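Local coordinates for protein probable ss-1,3-N-acetylglucosaminyltransferase (Staphylococcus aureus subsp. aureus N315, PDB 6H21) that is probably a glycosyltransferase with a GT-A catalytic domain of family 2, here holding uridine-diphosphate-N-acetylglucosamine and manganese, at residues K21-M26 with K99-E104; Y105-D110 with L175-K180. One frame throughout, in Å; residues are numbered along the deposited sequence.

Contact 1 (K21-M26 with K99-E104)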
loop_
_atom_site.group_PDB
_atom_site.type_symbol
_atom_site.label_atom_id
_atom_site.label_comp_id
_atom_site.label_asym_id
_atom_site.label_seq_id
_atom_site.Cartn_x
_atom_site.Cartn_y
_atom_site.Cartn_z
ATOM N N LYS C 21 29.996 -33.251 36.330
ATOM C CA LYS C 21 28.846 -32.363 36.404
ATOM C C LYS C 21 28.656 -31.626 35.070
ATOM O O LYS C 21 27.511 -31.398 34.646
ATOM C CB LYS C 21 29.028 -31.332 37.521
ATOM C CG LYS C 21 29.029 -31.890 38.938
ATOM C CD LYS C 21 29.271 -30.812 39.975
ATOM C CE LYS C 21 29.141 -31.302 41.401
ATOM N NZ LYS C 21 29.330 -30.200 42.369
ATOM N N VAL C 22 29.775 -31.236 34.437
ATOM C CA VAL C 22 29.775 -30.374 33.244
ATOM C C VAL C 22 30.933 -30.741 32.306
ATOM O O VAL C 22 32.078 -30.859 32.747
ATOM C CB VAL C 22 29.869 -28.884 33.622
ATOM C CG1 VAL C 22 29.843 -27.998 32.384
ATOM C CG2 VAL C 22 28.781 -28.467 34.597
ATOM N N SER C 23 30.606 -30.865 31.011
ATOM C CA SER C 23 31.543 -30.799 29.889
ATOM C C SER C 23 31.395 -29.456 29.153
ATOM O O SER C 23 30.354 -29.197 28.555
ATOM C CB SER C 23 31.312 -31.926 28.916
ATOM O OG SER C 23 31.502 -33.186 29.535
ATOM N N VAL C 24 32.450 -28.633 29.163
ATOM C CA VAL C 24 32.534 -27.485 28.280
ATOM C C VAL C 24 33.030 -27.975 26.915
ATOM O O VAL C 24 34.081 -28.607 26.820
ATOM C CB VAL C 24 33.429 -26.377 28.858
ATOM C CG1 VAL C 24 33.473 -25.151 27.958
ATOM C CG2 VAL C 24 32.991 -25.991 30.256
ATOM N N ILE C 25 32.241 -27.690 25.872
ATOM C CA ILE C 25 32.517 -28.107 24.511
ATOM C C ILE C 25 32.902 -26.858 23.714
ATOM O O ILE C 25 32.076 -25.971 23.511
ATOM C CB ILE C 25 31.302 -28.841 23.907
ATOM C CG1 ILE C 25 30.943 -30.083 24.732
ATOM C CG2 ILE C 25 31.543 -29.174 22.441
ATOM C CD1 ILE C 25 29.675 -30.783 24.302
ATOM N N MET C 26 34.162 -26.802 23.278
ATOM C CA MET C 26 34.701 -25.636 22.593
ATOM C C MET C 26 35.296 -26.048 21.250
ATOM O O MET C 26 36.384 -26.615 21.202
ATOM C CB MET C 26 35.785 -24.959 23.436
ATOM C CG MET C 26 36.322 -23.693 22.805
ATOM S SD MET C 26 37.546 -22.860 23.847
ATOM C CE MET C 26 38.886 -24.044 23.815
ATOM N N LYS C 99 29.163 -36.352 21.635
ATOM C CA LYS C 99 29.401 -37.809 21.652
ATOM C C LYS C 99 30.499 -38.161 22.670
ATOM O O LYS C 99 30.483 -39.239 23.262
ATOM C CB LYS C 99 29.741 -38.291 20.238
ATOM N N MET C 100 31.447 -37.242 22.882
ATOM C CA MET C 100 32.562 -37.444 23.804
ATOM C C MET C 100 32.140 -37.239 25.269
ATOM O O MET C 100 32.751 -37.818 26.155
ATOM C CB MET C 100 33.722 -36.500 23.472
ATOM C CG MET C 100 34.453 -36.930 22.217
ATOM S SD MET C 100 35.645 -35.719 21.607
ATOM C CE MET C 100 36.886 -35.817 22.894
ATOM N N SER C 101 31.142 -36.393 25.527
ATOM C CA SER C 101 30.757 -36.075 26.903
ATOM C C SER C 101 29.779 -37.130 27.439
ATOM O O SER C 101 28.803 -37.475 26.793
ATOM C CB SER C 101 30.157 -34.694 26.992
ATOM O OG SER C 101 29.586 -34.484 28.274
ATOM N N LYS C 102 30.047 -37.606 28.649
ATOM C CA LYS C 102 29.124 -38.417 29.402
ATOM C C LYS C 102 28.779 -37.656 30.685
ATOM O O LYS C 102 28.480 -38.264 31.687
ATOM C CB LYS C 102 29.732 -39.797 29.700
ATOM C CG LYS C 102 29.974 -40.686 28.482
ATOM N N ALA C 103 28.821 -36.320 30.630
ATOM C CA ALA C 103 28.551 -35.484 31.788
ATOM C C ALA C 103 27.035 -35.298 31.969
ATOM O O ALA C 103 26.228 -35.704 31.112
ATOM C CB ALA C 103 29.268 -34.160 31.639
ATOM N N GLU C 104 26.670 -34.684 33.101
ATOM C CA GLU C 104 25.297 -34.400 33.480
ATOM C C GLU C 104 24.754 -33.260 32.610
ATOM O O GLU C 104 23.641 -33.321 32.125
ATOM C CB GLU C 104 25.251 -34.017 34.961
ATOM C CG GLU C 104 23.848 -34.018 35.539
ATOM C CD GLU C 104 23.729 -33.748 37.035
ATOM O OE1 GLU C 104 22.575 -33.555 37.484
ATOM O OE2 GLU C 104 24.770 -33.722 37.751
#
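Ser23 and Ser101 meet hydroxyl to hydroxyl, with Ser101 OG giving its hydrogen to Ser23 OG over 2.6 Å. Both CB atoms point into the gap between the segments, and the methylene groups follow the oxygens into contact, CB of Ser23 lying 3.6 Å from CB of Ser101. OG of Ser101 stands anti to its own backbone N (chi1 170°), and it also accepts from the backbone N of Ala103 at 3.1 Å and 164°. That second bond makes an ST turn just where the chain leaves helix 91-100, so one small side chain both shapes the turn and ties it to strand 22-28. Ser23 OG has a further hydrogen bond, to Glu53 OE2 on the adjoining strand 52-58, so this buried hydroxyl is held from the turn by Ser101 and from the neighbouring strand by Glu53; serine is small enough to fit between them. In this GT-A domain, a Rossmann-like alpha/beta sandwich, the turn 101-104 leads from the helix into strand 105-108, which pairs in parallel with strand 22-28. Ala103 aims its methyl at the strand, CB coming 3.2 Å from Ser23 OG and also touching Val22 C; the single methyl of alanine lets the turn lie close against the strand backbone. Beyond it, Glu104 rests CB on Lys21 O at 3.5 Å, while its extended chain carries OE2 to a hydrogen bond with Tyr124 of helix 119-129.

Contact 2 (Y105-D110 with L175-K180). With UD1 (uridine-diphosphate-N-acetylglucosamine), chain X.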
loop_
_atom_site.group_PDB
_atom_site.type_symbol
_atom_site.label_atom_id
_atom_site.label_comp_id
_atom_site.label_asym_id
_atom_site.label_seq_id
_atom_site.Cartn_x
_atom_site.Cartn_y
_atom_site.Cartn_z
ATOM N N TYR C 105 25.575 -32.217 32.450
ATOM C CA TYR C 105 25.275 -31.054 31.634
ATOM C C TYR C 105 26.431 -30.791 30.657
ATOM O O TYR C 105 27.580 -31.050 30.976
ATOM C CB TYR C 105 25.098 -29.818 32.515
ATOM C CG TYR C 105 23.841 -29.776 33.342
ATOM C CD1 TYR C 105 22.659 -29.286 32.815
ATOM C CD2 TYR C 105 23.837 -30.190 34.665
ATOM C CE1 TYR C 105 21.499 -29.228 33.570
ATOM C CE2 TYR C 105 22.689 -30.128 35.440
ATOM C CZ TYR C 105 21.511 -29.652 34.889
ATOM O OH TYR C 105 20.367 -29.584 35.633
ATOM N N VAL C 106 26.105 -30.227 29.489
ATOM C CA VAL C 106 27.089 -29.635 28.615
ATOM C C VAL C 106 26.908 -28.111 28.591
ATOM O O VAL C 106 25.824 -27.558 28.871
ATOM C CB VAL C 106 27.043 -30.218 27.189
ATOM C CG1 VAL C 106 27.297 -31.723 27.179
ATOM C CG2 VAL C 106 25.753 -29.864 26.467
ATOM N N PHE C 107 27.994 -27.438 28.228
ATOM C CA PHE C 107 28.017 -26.001 28.061
ATOM C C PHE C 107 28.847 -25.677 26.816
ATOM O O PHE C 107 30.045 -26.017 26.746
ATOM C CB PHE C 107 28.573 -25.305 29.305
ATOM C CG PHE C 107 28.318 -23.824 29.298
ATOM C CD1 PHE C 107 28.886 -23.014 28.328
ATOM C CD2 PHE C 107 27.469 -23.240 30.219
ATOM C CE1 PHE C 107 28.630 -21.650 28.297
ATOM C CE2 PHE C 107 27.202 -21.878 30.175
ATOM C CZ PHE C 107 27.788 -21.083 29.224
ATOM N N PHE C 108 28.217 -25.019 25.837
ATOM C CA PHE C 108 28.910 -24.637 24.615
ATOM C C PHE C 108 29.590 -23.279 24.824
ATOM O O PHE C 108 28.964 -22.279 25.173
ATOM C CB PHE C 108 27.961 -24.654 23.410
ATOM C CG PHE C 108 27.369 -26.011 23.126
ATOM C CD1 PHE C 108 28.114 -26.989 22.489
ATOM C CD2 PHE C 108 26.082 -26.323 23.531
ATOM C CE1 PHE C 108 27.578 -28.247 22.248
ATOM C CE2 PHE C 108 25.546 -27.581 23.286
ATOM C CZ PHE C 108 26.290 -28.537 22.637
ATOM N N LEU C 109 30.900 -23.274 24.586
ATOM C CA LEU C 109 31.739 -22.097 24.652
ATOM C C LEU C 109 32.390 -21.904 23.283
ATOM O O LEU C 109 33.008 -22.809 22.775
ATOM C CB LEU C 109 32.790 -22.301 25.744
ATOM C CG LEU C 109 33.911 -21.269 25.797
ATOM C CD1 LEU C 109 33.377 -19.878 26.132
ATOM C CD2 LEU C 109 34.968 -21.696 26.794
ATOM N N ASP C 110 32.247 -20.707 22.712
ATOM C CA ASP C 110 32.967 -20.367 21.488
ATOM C C ASP C 110 34.402 -19.977 21.871
ATOM O O ASP C 110 34.643 -19.434 22.969
ATOM C CB ASP C 110 32.205 -19.314 20.677
ATOM C CG ASP C 110 30.900 -19.829 20.086
ATOM O OD1 ASP C 110 30.693 -21.072 20.075
ATOM O OD2 ASP C 110 30.102 -18.990 19.625
ATOM N N LEU C 175 24.920 -20.816 23.750
ATOM C CA LEU C 175 25.940 -20.463 24.748
ATOM C C LEU C 175 25.312 -20.451 26.156
ATOM O O LEU C 175 25.137 -19.414 26.806
ATOM C CB LEU C 175 26.582 -19.138 24.344
ATOM C CG LEU C 175 27.055 -19.093 22.891
ATOM C CD1 LEU C 175 27.586 -17.721 22.540
ATOM C CD2 LEU C 175 28.110 -20.167 22.611
ATOM N N LYS C 176 25.003 -21.668 26.607
ATOM C CA LYS C 176 24.089 -21.962 27.700
ATOM C C LYS C 176 24.437 -23.342 28.269
ATOM O O LYS C 176 25.201 -24.095 27.658
ATOM C CB LYS C 176 22.649 -21.988 27.174
ATOM C CG LYS C 176 22.116 -20.661 26.640
ATOM C CD LYS C 176 20.764 -20.782 25.987
ATOM C CE LYS C 176 20.125 -19.447 25.666
ATOM N NZ LYS C 176 20.932 -18.628 24.723
ATOM N N MET C 177 23.828 -23.696 29.401
ATOM C CA MET C 177 24.056 -25.003 30.030
ATOM C C MET C 177 22.828 -25.898 29.787
ATOM O O MET C 177 21.746 -25.603 30.227
ATOM C CB MET C 177 24.340 -24.834 31.528
ATOM C CG MET C 177 24.658 -26.133 32.237
ATOM S SD MET C 177 25.235 -25.900 33.937
ATOM C CE MET C 177 26.796 -25.067 33.650
ATOM N N PHE C 178 23.042 -27.005 29.065
ATOM C CA PHE C 178 22.017 -27.939 28.612
ATOM C C PHE C 178 22.178 -29.305 29.303
ATOM O O PHE C 178 23.241 -29.847 29.310
ATOM C CB PHE C 178 22.168 -28.202 27.111
ATOM C CG PHE C 178 21.896 -27.055 26.171
ATOM C CD1 PHE C 178 22.896 -26.156 25.827
ATOM C CD2 PHE C 178 20.662 -26.924 25.561
ATOM C CE1 PHE C 178 22.655 -25.137 24.923
ATOM C CE2 PHE C 178 20.425 -25.897 24.660
ATOM C CZ PHE C 178 21.421 -25.008 24.342
ATOM N N LYS C 179 21.080 -29.880 29.801
ATOM C CA LYS C 179 21.089 -31.222 30.398
ATOM C C LYS C 179 21.314 -32.263 29.293
ATOM O O LYS C 179 20.590 -32.318 28.313
ATOM C CB LYS C 179 19.785 -31.491 31.156
ATOM C CG LYS C 179 19.734 -32.848 31.847
ATOM C CD LYS C 179 18.542 -33.018 32.757
ATOM C CE LYS C 179 18.854 -32.615 34.182
ATOM N NZ LYS C 179 17.677 -32.773 35.064
ATOM N N LYS C 180 22.327 -33.105 29.486
ATOM C CA LYS C 180 22.827 -33.992 28.440
ATOM C C LYS C 180 21.793 -35.078 28.082
ATOM O O LYS C 180 21.698 -35.491 26.920
ATOM C CB LYS C 180 24.162 -34.604 28.881
ATOM C CG LYS C 180 24.851 -35.459 27.823
ATOM C CD LYS C 180 25.323 -34.668 26.619
ATOM C CE LYS C 180 25.606 -35.507 25.390
ATOM N NZ LYS C 180 26.286 -36.787 25.697
HETATM C "C1'" UD1 X . 28.226 -16.308 15.896
HETATM C "C2'" UD1 X . 27.062 -16.126 16.874
HETATM C "C3'" UD1 X . 27.206 -17.101 18.041
HETATM C "C4'" UD1 X . 27.335 -18.525 17.504
HETATM C "C5'" UD1 X . 28.406 -18.633 16.415
HETATM C "C6'" UD1 X . 28.452 -20.028 15.784
HETATM C "C7'" UD1 X . 26.099 -13.858 17.015
HETATM C "C8'" UD1 X . 26.222 -12.503 17.659
HETATM N "N2'" UD1 X . 27.022 -14.755 17.369
HETATM O "O1'" UD1 X . 29.436 -16.035 16.611
HETATM O "O3'" UD1 X . 26.073 -16.992 18.916
HETATM O "O4'" UD1 X . 27.674 -19.393 18.587
HETATM O "O5'" UD1 X . 28.219 -17.642 15.384
HETATM O "O6'" UD1 X . 27.176 -20.450 15.313
HETATM O "O7'" UD1 X . 25.206 -14.118 16.226
HETATM N N1 UD1 X . 34.415 -22.579 14.135
HETATM C C2 UD1 X . 34.547 -23.916 13.720
HETATM N N3 UD1 X . 34.833 -24.223 12.460
HETATM C C4 UD1 X . 35.011 -23.272 11.551
HETATM C C5 UD1 X . 34.890 -21.931 11.918
HETATM C C6 UD1 X . 34.578 -21.590 13.236
HETATM O O2 UD1 X . 34.389 -24.849 14.518
HETATM O O4 UD1 X . 35.294 -23.626 10.385
HETATM C C1B UD1 X . 34.082 -22.340 15.540
HETATM C C2B UD1 X . 34.884 -21.228 16.192
HETATM O "O2'" UD1 X . 36.182 -21.682 16.560
HETATM C C3B UD1 X . 33.998 -20.874 17.375
HETATM C C4B UD1 X . 32.585 -21.161 16.869
HETATM O O4B UD1 X . 32.713 -21.963 15.684
HETATM O O3B UD1 X . 34.292 -21.715 18.498
HETATM C C5B UD1 X . 31.823 -19.898 16.509
HETATM O O5B UD1 X . 32.675 -19.055 15.746
HETATM P PA UD1 X . 32.828 -17.494 16.058
HETATM O O1A UD1 X . 33.819 -16.983 15.063
HETATM O O2A UD1 X . 32.980 -17.210 17.551
HETATM O O3A UD1 X . 31.390 -17.004 15.605
HETATM P PB UD1 X . 30.795 -15.561 15.932
HETATM O O1B UD1 X . 30.510 -14.884 14.628
HETATM O O2B UD1 X . 31.609 -14.812 16.978
HETATM O O HOH W 1 19.188 -31.518 37.151
#
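Asp110 and Leu175 meet beside the bound uridine-diphosphate-N-acetylglucosamine, their side chains crossing at about a right angle. Asp110 OD2 accepts a hydrogen bond from O4' of the ligand at 2.7 Å, and Leu175 CD2 lies 3.7 Å from Asp110 OD1, giving the carboxylate an apolar neighbour. OD1 also forms a salt bridge with Arg94, and the side chain is about 4 Å from a manganese ion. An acidic residue suits this place: Asp110 and Asp112 fit the DxD pattern of GT-A glycosyltransferases, which follows a strand and probably serves the metal site here.

That strand, 105-108, runs antiparallel to strand 177-179. Val106 and Phe178 form the hydrogen-bonded pair, Val106 N to Phe178 O at 2.9 Å and Phe178 N to Val106 O at 2.8 Å. The Phe178 ring meets that of Phe108 obliquely, planes at 68°, with its CE1 at the Phe108 edge. Val106 CG1 touches Lys180 CD at 3.6 Å, using the aliphatic part of a lysine whose NZ goes on to Asp184 and Ser101.

The other face carries Tyr105, Phe107 and Met177. Chi1 (-177°) sets Met177 CG anti to the backbone N and against Tyr105 CB; the bend at chi3 turns CE toward Phe107 CD2. Met177 SD makes an oblique Met-aromatic contact, 4.6 Å from the Tyr105 ring centroid. Lys176 O, buried without a polar partner in the model, sits over one Phe107 face, toward the rim. Tyrosine suits its place: the ring packs on Met177, while OH bonds Ser132 O and a water shared with Lys179 NZ.

Both contacts are buried, but contact 1 is small, 230 Å² against 680 Å² for contact 2, and more peripheral: its centre lies about 17 Å from the centre of the chain, that of contact 2 about 11 Å. They share the neighbourhood of strand 105-108: contact 1 sets the turn leading into it against strand 22-28, and contact 2 pairs the strand itself with 177-179. Small side chains and hydroxyls suit the tight turn, whereas rings, methionine and aliphatic chains line both faces of the strand pair in contact 2. The two join directly through Lys180 and Ser101, and by a probable hydrogen bond from Ile25 N to Phe107 O. Contact 2 alone extends to the bound ligand.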